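Local coordinates for protein HAD superfamily hydrolase (Brucella suis biovar 1, PDB 6NQ4) that probably acts as a phosphatase of the haloacid dehalogenase superfamily, with a Rossmann-like core domain and a cap domain facing its active site, at residues A[75-79]-A[180-184]; A[102-107]-A[219-224]. One frame throughout, in Å; residues are numbered along the deposited sequence.

Contact 1: A[75-79]-A[180-184]. With PO4 (phosphate ion), chain G; EDO (1,2-ethanediol), chain C.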
loop_
_atom_site.group_PDB
_atom_site.type_symbol
_atom_site.label_atom_id
_atom_site.label_comp_id
_atom_site.label_asym_id
_atom_site.label_seq_id
_atom_site.Cartn_x
_atom_site.Cartn_y
_atom_site.Cartn_z
ATOM N N THR A 75 -4.367 -0.094 -0.223
ATOM C CA THR A 75 -3.265 -0.218 0.714
ATOM C C THR A 75 -2.046 -0.814 0.034
ATOM O O THR A 75 -2.162 -1.665 -0.845
ATOM C CB THR A 75 -3.673 -1.120 1.916
ATOM O OG1 THR A 75 -2.539 -1.364 2.755
ATOM C CG2 THR A 75 -4.226 -2.463 1.458
ATOM N N ASN A 76 -0.872 -0.372 0.456
ATOM C CA ASN A 76 0.375 -0.947 -0.049
ATOM C C ASN A 76 0.762 -2.286 0.596
ATOM O O ASN A 76 1.858 -2.791 0.323
ATOM C CB ASN A 76 1.526 0.062 0.042
ATOM C CG ASN A 76 1.608 0.934 -1.199
ATOM O OD1 ASN A 76 0.924 0.664 -2.198
ATOM N ND2 ASN A 76 2.455 1.950 -1.174
ATOM N N SER A 77 -0.092 -2.884 1.421
ATOM C CA SER A 77 0.203 -4.213 1.938
ATOM C C SER A 77 0.613 -5.144 0.799
ATOM O O SER A 77 -0.052 -5.159 -0.251
ATOM C CB SER A 77 -1.032 -4.798 2.612
ATOM O OG SER A 77 -0.757 -6.129 3.021
ATOM N N PRO A 78 1.672 -5.938 0.973
ATOM C CA PRO A 78 2.042 -6.931 -0.041
ATOM C C PRO A 78 1.162 -8.159 -0.010
ATOM O O PRO A 78 1.340 -9.042 -0.863
ATOM C CB PRO A 78 3.474 -7.301 0.369
ATOM C CG PRO A 78 3.439 -7.191 1.869
ATOM C CD PRO A 78 2.575 -5.980 2.143
ATOM N N ARG A 79 0.261 -8.283 0.984
ATOM C CA ARG A 79 -0.602 -9.454 1.010
ATOM C C ARG A 79 -1.785 -9.255 0.074
ATOM O O ARG A 79 -2.271 -8.136 -0.092
ATOM C CB ARG A 79 -1.106 -9.710 2.422
ATOM C CG ARG A 79 -0.050 -10.433 3.282
ATOM C CD ARG A 79 -0.497 -10.511 4.734
ATOM N NE ARG A 79 -0.380 -9.194 5.353
ATOM C CZ ARG A 79 -1.283 -8.635 6.154
ATOM N NH1 ARG A 79 -2.422 -9.254 6.455
ATOM N NH2 ARG A 79 -1.044 -7.414 6.638
ATOM N N ALA A 180 6.768 -5.763 -3.795
ATOM C CA ALA A 180 5.329 -5.901 -3.559
ATOM C C ALA A 180 4.757 -4.857 -2.602
ATOM O O ALA A 180 3.534 -4.822 -2.407
ATOM C CB ALA A 180 4.986 -7.306 -3.038
ATOM N N ASN A 181 5.595 -4.012 -1.993
ATOM C CA ASN A 181 5.121 -2.978 -1.074
ATOM C C ASN A 181 6.067 -1.790 -1.178
ATOM O O ASN A 181 7.158 -1.804 -0.590
ATOM C CB ASN A 181 5.066 -3.498 0.360
ATOM C CG ASN A 181 4.711 -2.420 1.354
ATOM O OD1 ASN A 181 4.391 -1.281 0.975
ATOM N ND2 ASN A 181 4.759 -2.768 2.648
ATOM N N PRO A 182 5.663 -0.720 -1.875
ATOM C CA PRO A 182 6.524 0.465 -2.027
ATOM C C PRO A 182 6.848 1.214 -0.741
ATOM O O PRO A 182 7.778 2.032 -0.774
ATOM C CB PRO A 182 5.698 1.374 -2.961
ATOM C CG PRO A 182 4.769 0.484 -3.658
ATOM C CD PRO A 182 4.454 -0.634 -2.713
ATOM N N ASP A 183 6.096 1.023 0.347
ATOM C CA ASP A 183 6.348 1.793 1.570
ATOM C C ASP A 183 7.771 1.530 2.069
ATOM O O ASP A 183 8.291 0.419 1.949
ATOM C CB ASP A 183 5.396 1.360 2.697
ATOM C CG ASP A 183 3.921 1.736 2.456
ATOM O OD1 ASP A 183 3.601 2.442 1.478
ATOM O OD2 ASP A 183 3.075 1.309 3.290
ATOM N N ILE A 184 8.402 2.561 2.651
ATOM C CA ILE A 184 9.710 2.373 3.275
ATOM C C ILE A 184 9.562 1.819 4.686
ATOM O O ILE A 184 10.263 0.878 5.081
ATOM C CB ILE A 184 10.487 3.700 3.278
ATOM C CG1 ILE A 184 10.602 4.258 1.861
ATOM C CG2 ILE A 184 11.858 3.526 3.982
ATOM C CD1 ILE A 184 11.199 3.294 0.886
HETATM P P PO4 G . -0.840 1.694 3.561
HETATM O O1 PO4 G . -0.752 3.035 4.290
HETATM O O2 PO4 G . -2.048 0.908 4.040
HETATM O O3 PO4 G . 0.449 1.033 4.085
HETATM O O4 PO4 G . -0.745 1.885 2.068
HETATM C C1 EDO C . 1.449 -2.719 5.398
HETATM O O1 EDO C . 2.356 -3.833 5.438
HETATM C C2 EDO C . 1.894 -1.741 4.314
HETATM O O2 EDO C . 3.194 -1.174 4.606
#
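Two acceptor oxygens face each other here without a proton between them: the backbone O of Asn-76 lies 3.0 Å from Asn-181 OD1. The neighbours of the Asn-181 amide show why it is turned this way. OD1 accepts from Asp-183 N, closing an Asx turn with the donor well above the carbonyl plane, while ND2 donates to O2 of a bound ethanediol. With CG anti to the backbone N (chi1 174°), the amide stands against the 75-79 loop.

The direct hydrogen bond between the segments runs from Asn-76 ND2 to Asp-183 OD1, 2.9 Å and nearly straight at 166°. It lies close to the Asn-76 amide plane but meets the carboxylate from above its plane. The Asn-76 OD1 end takes the backbone N of Lys-215, so both ends of the amide are held, and Pro-182 CD packs 3.6 Å from Asn-76 CG. Further along, Pro-78 CB rests 3.7 Å from Ala-180 CB.

A phosphate ion, probably from the crystallisation liquor, accepts from Thr-75 OG1 at its O2 (2.7 Å) and from Asn-76 N at its O4 (2.8 Å). Trp-44 N and Lys-215 NZ bind it too, consistent with the phosphate pocket of the family and its threonine of motif II. Asp-183 OD2 accepts from the ethanediol and approaches phosphate O3 at 2.8 Å.

The 75-79 loop leaves strand 70-75 of the core sheet, and 180-184 follows strand 177-179 of the second sheet; helix 104-114 and Thr-250 of helix 248-258 border the junction.

Contact 2: A[102-107]-A[219-224]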
loop_
_atom_site.group_PDB
_atom_site.type_symbol
_atom_site.label_atom_id
_atom_site.label_comp_id
_atom_site.label_asym_id
_atom_site.label_seq_id
_atom_site.Cartn_x
_atom_site.Cartn_y
_atom_site.Cartn_z
ATOM N N VAL A 102 -8.304 -3.230 -2.184
ATOM C CA VAL A 102 -7.332 -3.443 -3.252
ATOM C C VAL A 102 -5.950 -3.219 -2.669
ATOM O O VAL A 102 -5.689 -2.168 -2.081
ATOM C CB VAL A 102 -7.587 -2.495 -4.438
ATOM C CG1 VAL A 102 -6.459 -2.602 -5.451
ATOM C CG2 VAL A 102 -8.940 -2.809 -5.093
ATOM N N THR A 103 -5.069 -4.197 -2.823
ATOM C CA THR A 103 -3.746 -4.123 -2.219
ATOM C C THR A 103 -2.657 -4.078 -3.281
ATOM O O THR A 103 -2.833 -4.519 -4.424
ATOM C CB THR A 103 -3.463 -5.291 -1.262
ATOM O OG1 THR A 103 -3.174 -6.475 -2.035
ATOM C CG2 THR A 103 -4.620 -5.554 -0.327
ATOM N N SER A 104 -1.485 -3.591 -2.863
ATOM C CA SER A 104 -0.312 -3.677 -3.725
ATOM C C SER A 104 0.003 -5.131 -4.067
ATOM O O SER A 104 0.337 -5.444 -5.212
ATOM C CB SER A 104 0.871 -2.978 -3.036
ATOM O OG SER A 104 2.047 -3.081 -3.816
ATOM N N GLY A 105 -0.149 -6.045 -3.095
ATOM C CA GLY A 105 0.019 -7.465 -3.384
ATOM C C GLY A 105 -0.864 -7.930 -4.530
ATOM O O GLY A 105 -0.415 -8.682 -5.414
ATOM N N ASP A 106 -2.137 -7.498 -4.535
ATOM C CA ASP A 106 -3.056 -7.898 -5.603
ATOM C C ASP A 106 -2.492 -7.542 -6.979
ATOM O O ASP A 106 -2.478 -8.371 -7.898
ATOM C CB ASP A 106 -4.387 -7.162 -5.447
ATOM C CG ASP A 106 -5.230 -7.628 -4.261
ATOM O OD1 ASP A 106 -5.133 -8.792 -3.836
ATOM O OD2 ASP A 106 -6.050 -6.803 -3.783
ATOM N N VAL A 107 -2.072 -6.291 -7.167
ATOM C CA VAL A 107 -1.599 -5.880 -8.485
ATOM C C VAL A 107 -0.176 -6.347 -8.764
ATOM O O VAL A 107 0.197 -6.506 -9.931
ATOM C CB VAL A 107 -1.775 -4.369 -8.729
ATOM C CG1 VAL A 107 -3.237 -4.026 -8.877
ATOM C CG2 VAL A 107 -1.109 -3.532 -7.641
ATOM N N PRO A 219 -0.782 1.169 -11.535
ATOM C CA PRO A 219 -1.574 -0.080 -11.575
ATOM C C PRO A 219 -2.543 -0.250 -10.422
ATOM O O PRO A 219 -3.673 -0.712 -10.634
ATOM C CB PRO A 219 -0.511 -1.177 -11.620
ATOM C CG PRO A 219 0.626 -0.527 -12.350
ATOM C CD PRO A 219 0.643 0.892 -11.807
ATOM N N ILE A 220 -2.157 0.124 -9.206
ATOM C CA ILE A 220 -3.082 -0.059 -8.093
ATOM C C ILE A 220 -4.291 0.862 -8.226
ATOM O O ILE A 220 -5.417 0.474 -7.869
ATOM C CB ILE A 220 -2.343 0.098 -6.745
ATOM C CG1 ILE A 220 -3.192 -0.476 -5.600
ATOM C CG2 ILE A 220 -1.925 1.555 -6.486
ATOM C CD1 ILE A 220 -2.459 -0.502 -4.264
ATOM N N TYR A 221 -4.095 2.070 -8.778
ATOM C CA TYR A 221 -5.210 2.995 -8.987
ATOM C C TYR A 221 -6.143 2.487 -10.067
ATOM O O TYR A 221 -7.362 2.608 -9.934
ATOM C CB TYR A 221 -4.696 4.409 -9.305
ATOM C CG TYR A 221 -4.091 5.027 -8.075
ATOM C CD1 TYR A 221 -4.896 5.636 -7.115
ATOM C CD2 TYR A 221 -2.733 4.905 -7.810
ATOM C CE1 TYR A 221 -4.353 6.156 -5.946
ATOM C CE2 TYR A 221 -2.195 5.394 -6.649
ATOM C CZ TYR A 221 -3.007 6.022 -5.719
ATOM O OH TYR A 221 -2.475 6.516 -4.541
ATOM N N GLU A 222 -5.593 1.910 -11.139
ATOM C CA GLU A 222 -6.450 1.343 -12.173
ATOM C C GLU A 222 -7.259 0.173 -11.629
ATOM O O GLU A 222 -8.429 -0.008 -11.992
ATOM C CB GLU A 222 -5.609 0.945 -13.388
ATOM C CG GLU A 222 -5.125 2.153 -14.191
ATOM C CD GLU A 222 -4.156 1.796 -15.301
ATOM O OE1 GLU A 222 -3.530 0.718 -15.232
ATOM O OE2 GLU A 222 -4.021 2.604 -16.248
ATOM N N ALA A 223 -6.658 -0.624 -10.736
ATOM C CA ALA A 223 -7.396 -1.726 -10.130
ATOM C C ALA A 223 -8.500 -1.211 -9.214
ATOM O O ALA A 223 -9.621 -1.739 -9.218
ATOM C CB ALA A 223 -6.440 -2.641 -9.373
ATOM N N ALA A 224 -8.215 -0.158 -8.441
ATOM C CA ALA A 224 -9.253 0.454 -7.618
ATOM C C ALA A 224 -10.366 1.052 -8.481
ATOM O O ALA A 224 -11.549 0.953 -8.132
ATOM C CB ALA A 224 -8.641 1.521 -6.701
#
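Val-107 and Val-102 meet Ile-220 and Ala-223 where helix 218-232 packs beside the edge strand of the Rossmann-like core, a helix-on-parallel-sheet layer characteristic of the HAD fold. No hydrogen bond crosses; the contact is apolar.

Its tight part centres on Ala-223, whose CB sits 3.5 Å from Val-107 CG1 and 3.9 Å from Val-102 CG1, a small methyl touched by a branch of each valine, the two roughly at right angles. The other branch of Val-107, CG2, lies against Ile-220 CB at 3.9 Å, the two side chains crossing at about a right angle. Val-102 and Ile-220 instead run past each other in opposite directions.

Toward the Pro-219 end the fit is looser for the ring of this partly exposed residue, no nearer to the Val-107 side chain than 4.5 Å, CB to CB, though Pro-219 O lies 3.8 Å from Val-107 CG1. Near Ala-224 the nearest approach is Val-102 CG2 to CA, 4.1 Å; Ala-224 also packs on Val-74 of strand 70-75 and Phe-40 of strand 38-41.

Thr-103, pointing away from this interface, begins helix 104-114 with a capping box: its OG1 accepts from Asp-106 N, and Asp-106 OD2 accepts from Thr-103 N. The same OG1 bonds to Arg-79 O. At this strand-to-helix corner the Ile-220 chain, fully extended (chi1 -164°, chi2 173°), drives its CD1 methyl to within 3.5 Å of Ser-104 N.

The segments alternate along the chain, 75-79, 102-107, 180-184, 219-224, so contact 1 and contact 2 interleave, with centres about 10 Å apart. They share the edge of the six-stranded core sheet, where strands 70-75 and 100-103 lie side by side. Contact 1 joins the loop leaving the first of these to a loop of the five-stranded domain; contact 2 lies within the core. A probable hydrogen bond of 2.7 Å, Ser-104 OG with Ala-180 O, helps tie them. The start of helix 104-114 thus connects the helix layer of the core to the loops beside the phosphate site.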